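Local coordinates for ABC transporter substrate binding protein (Ribose) (Agrobacterium vitis S4, PDB 4WT7) that probably serves as the sugar- or polyol-binding component of an ABC transporter, with D-allitol held in its ligand pocket, at residues D227-L237 / L259-D270. Residues are numbered along the deposited sequence; the frame is centred on the assembly and turned at random.
Sequences DIPQLGATQAL and LVADPASPAAAD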
# COMPACT_ATOMS: atom_id res chain seq x y z
N ASP A 227 -0.26 7.02 -0.88
CA ASP A 227 -0.44 8.35 -1.47
C ASP A 227 -1.62 9.20 -0.95
O ASP A 227 -1.73 10.36 -1.31
CB ASP A 227 -0.37 8.27 -3.00
CG ASP A 227 -1.60 7.63 -3.65
OD1 ASP A 227 -2.52 7.19 -2.92
OD2 ASP A 227 -1.62 7.60 -4.91
N ILE A 228 -2.44 8.65 -0.06
CA ILE A 228 -3.52 9.43 0.52
C ILE A 228 -3.02 10.47 1.52
O ILE A 228 -3.50 11.62 1.50
CB ILE A 228 -4.62 8.49 1.09
CG1 ILE A 228 -5.12 7.56 -0.04
CG2 ILE A 228 -5.77 9.27 1.65
CD1 ILE A 228 -5.49 8.29 -1.36
N PRO A 229 -2.03 10.12 2.38
CA PRO A 229 -1.41 11.20 3.18
C PRO A 229 -0.71 12.21 2.25
O PRO A 229 -0.73 13.44 2.49
CB PRO A 229 -0.39 10.47 4.04
CG PRO A 229 -0.89 9.04 4.08
CD PRO A 229 -1.60 8.78 2.80
N GLN A 230 -0.11 11.69 1.18
CA GLN A 230 0.50 12.55 0.18
C GLN A 230 -0.51 13.60 -0.28
O GLN A 230 -0.18 14.77 -0.39
CB GLN A 230 1.05 11.76 -1.00
CG GLN A 230 1.81 12.59 -2.04
CD GLN A 230 2.19 11.76 -3.28
OE1 GLN A 230 1.79 10.60 -3.43
NE2 GLN A 230 2.97 12.37 -4.17
N LEU A 231 -1.73 13.17 -0.56
CA LEU A 231 -2.80 14.06 -1.01
C LEU A 231 -3.07 15.17 0.02
O LEU A 231 -3.10 16.34 -0.32
CB LEU A 231 -4.08 13.26 -1.24
CG LEU A 231 -5.36 13.97 -1.72
CD1 LEU A 231 -5.06 14.84 -2.93
CD2 LEU A 231 -6.45 12.90 -2.05
N GLY A 232 -3.26 14.80 1.28
CA GLY A 232 -3.33 15.78 2.36
C GLY A 232 -2.15 16.75 2.42
O GLY A 232 -2.33 17.96 2.51
N ALA A 233 -0.94 16.19 2.40
CA ALA A 233 0.30 16.94 2.36
C ALA A 233 0.32 17.99 1.25
O ALA A 233 0.61 19.16 1.51
CB ALA A 233 1.47 15.98 2.18
N THR A 234 0.00 17.55 0.04
CA THR A 234 0.08 18.39 -1.15
C THR A 234 -0.87 19.58 -1.01
O THR A 234 -0.49 20.74 -1.20
CB THR A 234 -0.24 17.53 -2.40
OG1 THR A 234 0.70 16.45 -2.45
CG2 THR A 234 -0.15 18.34 -3.69
N GLN A 235 -2.10 19.27 -0.62
CA GLN A 235 -3.07 20.32 -0.36
C GLN A 235 -2.56 21.32 0.68
O GLN A 235 -2.71 22.52 0.47
CB GLN A 235 -4.38 19.71 0.13
CG GLN A 235 -5.07 18.84 -0.90
CD GLN A 235 -6.18 17.99 -0.29
OE1 GLN A 235 -6.41 18.04 0.91
NE2 GLN A 235 -6.86 17.21 -1.12
N ALA A 236 -1.96 20.83 1.78
CA ALA A 236 -1.53 21.75 2.84
C ALA A 236 -0.44 22.66 2.29
O ALA A 236 -0.39 23.84 2.64
CB ALA A 236 -1.06 20.98 4.11
N LEU A 237 0.42 22.15 1.41
CA LEU A 237 1.44 23.00 0.80
C LEU A 237 0.81 24.15 -0.01
O LEU A 237 1.26 25.31 0.08
CB LEU A 237 2.37 22.20 -0.10
CG LEU A 237 3.19 21.12 0.59
CD1 LEU A 237 3.94 20.33 -0.44
CD2 LEU A 237 4.16 21.71 1.64
N LEU A 259 -2.80 15.10 -9.60
CA LEU A 259 -1.98 16.16 -9.00
C LEU A 259 -0.55 16.15 -9.57
O LEU A 259 0.01 17.20 -9.92
CB LEU A 259 -1.95 16.05 -7.46
CG LEU A 259 -3.23 16.33 -6.66
CD1 LEU A 259 -2.92 16.31 -5.19
CD2 LEU A 259 -3.88 17.66 -7.01
N VAL A 260 0.05 14.96 -9.66
CA VAL A 260 1.37 14.82 -10.24
C VAL A 260 1.38 15.43 -11.65
O VAL A 260 2.38 16.02 -12.09
CB VAL A 260 1.79 13.32 -10.30
CG1 VAL A 260 3.04 13.12 -11.15
CG2 VAL A 260 1.98 12.77 -8.90
N ALA A 261 0.28 15.30 -12.38
CA ALA A 261 0.22 15.77 -13.77
C ALA A 261 0.07 17.31 -13.88
O ALA A 261 0.27 17.91 -14.94
CB ALA A 261 -0.93 15.12 -14.46
N ASP A 262 -0.32 17.93 -12.78
CA ASP A 262 -0.53 19.38 -12.77
C ASP A 262 0.78 20.08 -12.46
O ASP A 262 1.33 19.89 -11.36
CB ASP A 262 -1.59 19.74 -11.73
CG ASP A 262 -1.80 21.23 -11.61
OD1 ASP A 262 -0.97 22.00 -12.10
OD2 ASP A 262 -2.81 21.62 -10.98
N PRO A 263 1.31 20.86 -13.42
CA PRO A 263 2.63 21.48 -13.19
C PRO A 263 2.67 22.39 -11.96
O PRO A 263 3.73 22.62 -11.38
CB PRO A 263 2.89 22.28 -14.49
CG PRO A 263 1.59 22.30 -15.24
CD PRO A 263 0.79 21.12 -14.78
N ALA A 264 1.52 22.91 -11.56
CA ALA A 264 1.44 23.88 -10.48
C ALA A 264 1.27 23.20 -9.10
O ALA A 264 1.23 23.87 -8.06
CB ALA A 264 0.30 24.85 -10.74
N SER A 265 1.19 21.87 -9.11
CA SER A 265 1.11 21.08 -7.89
C SER A 265 2.48 20.60 -7.42
O SER A 265 3.28 20.11 -8.21
CB SER A 265 0.18 19.87 -8.07
OG SER A 265 0.09 19.12 -6.87
N PRO A 266 2.74 20.72 -6.12
CA PRO A 266 4.00 20.21 -5.56
C PRO A 266 4.09 18.66 -5.50
O PRO A 266 5.12 18.12 -5.11
CB PRO A 266 4.01 20.82 -4.15
CG PRO A 266 2.59 21.07 -3.83
CD PRO A 266 1.95 21.46 -5.13
N ALA A 267 3.04 17.96 -5.90
CA ALA A 267 3.09 16.50 -5.98
C ALA A 267 4.07 16.10 -7.08
O ALA A 267 3.83 16.36 -8.29
CB ALA A 267 1.72 15.94 -6.22
N ALA A 268 5.16 15.45 -6.67
CA ALA A 268 6.29 15.27 -7.57
C ALA A 268 6.41 13.86 -8.18
O ALA A 268 6.83 13.70 -9.31
CB ALA A 268 7.59 15.64 -6.84
N ALA A 269 6.04 12.86 -7.40
CA ALA A 269 6.16 11.46 -7.82
C ALA A 269 5.23 10.56 -6.99
O ALA A 269 5.01 10.79 -5.80
CB ALA A 269 7.57 10.99 -7.70
N ASP A 270 4.67 9.55 -7.66
CA ASP A 270 3.75 8.60 -7.02
C ASP A 270 3.99 7.31 -7.75
O ASP A 270 3.81 7.26 -8.97
CB ASP A 270 2.31 9.04 -7.21
CG ASP A 270 1.30 8.18 -6.50
OD1 ASP A 270 1.67 7.12 -5.90
OD2 ASP A 270 0.10 8.58 -6.52
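Q230 reaches from helix 227-237 to strand 267-270 and makes a hydrogen bond across the contact: its NE2 donates to A269 O over 3.1 Å. The bond is bent, 139° at the hydrogen, and the nitrogen sits above the carbonyl plane. With CG anti to the backbone N and the chain extended beyond it, the amide spans the gap between helix and strand; T247 OG1 of the neighbouring strand 246-249 is a second, weak partner of NE2.

Nearer the ligand, two carboxylates meet: D227 OD2 lies 2.6 Å from D270 OD2, their planes turned 68° apart. S253 OG is hydrogen-bonded to D227 OD1, and the backbone N of G252 bonds D270 OD1, so both acids are tied to the loop after strand 246-249.

Mostly apolar packing runs from the middle of the helix segment to its end. L259 CD1 touches L231 CD1 at a tight 3.4 Å and T234 CG2 at 3.7 Å. T234 CG2 also rests against S265 OG (3.3 Å) and the P266 ring, whose CG packs on L237 CD1 (3.7 Å). On its other branch T234 turns OG1 back to Q230 O, which T234 N also uses, and OG1 bonds T247 as well.

Helix and strand run nearly antiparallel (170°), a helix covering the mixed sheet of one lobe in this periplasmic binding protein fold. The chemistry grades from apolar packing to a buried acid pair, of which the D227 side chain lies about 6 Å from the bound D-allitol; the short oxygen separation is consistent with one of the two acids holding a proton.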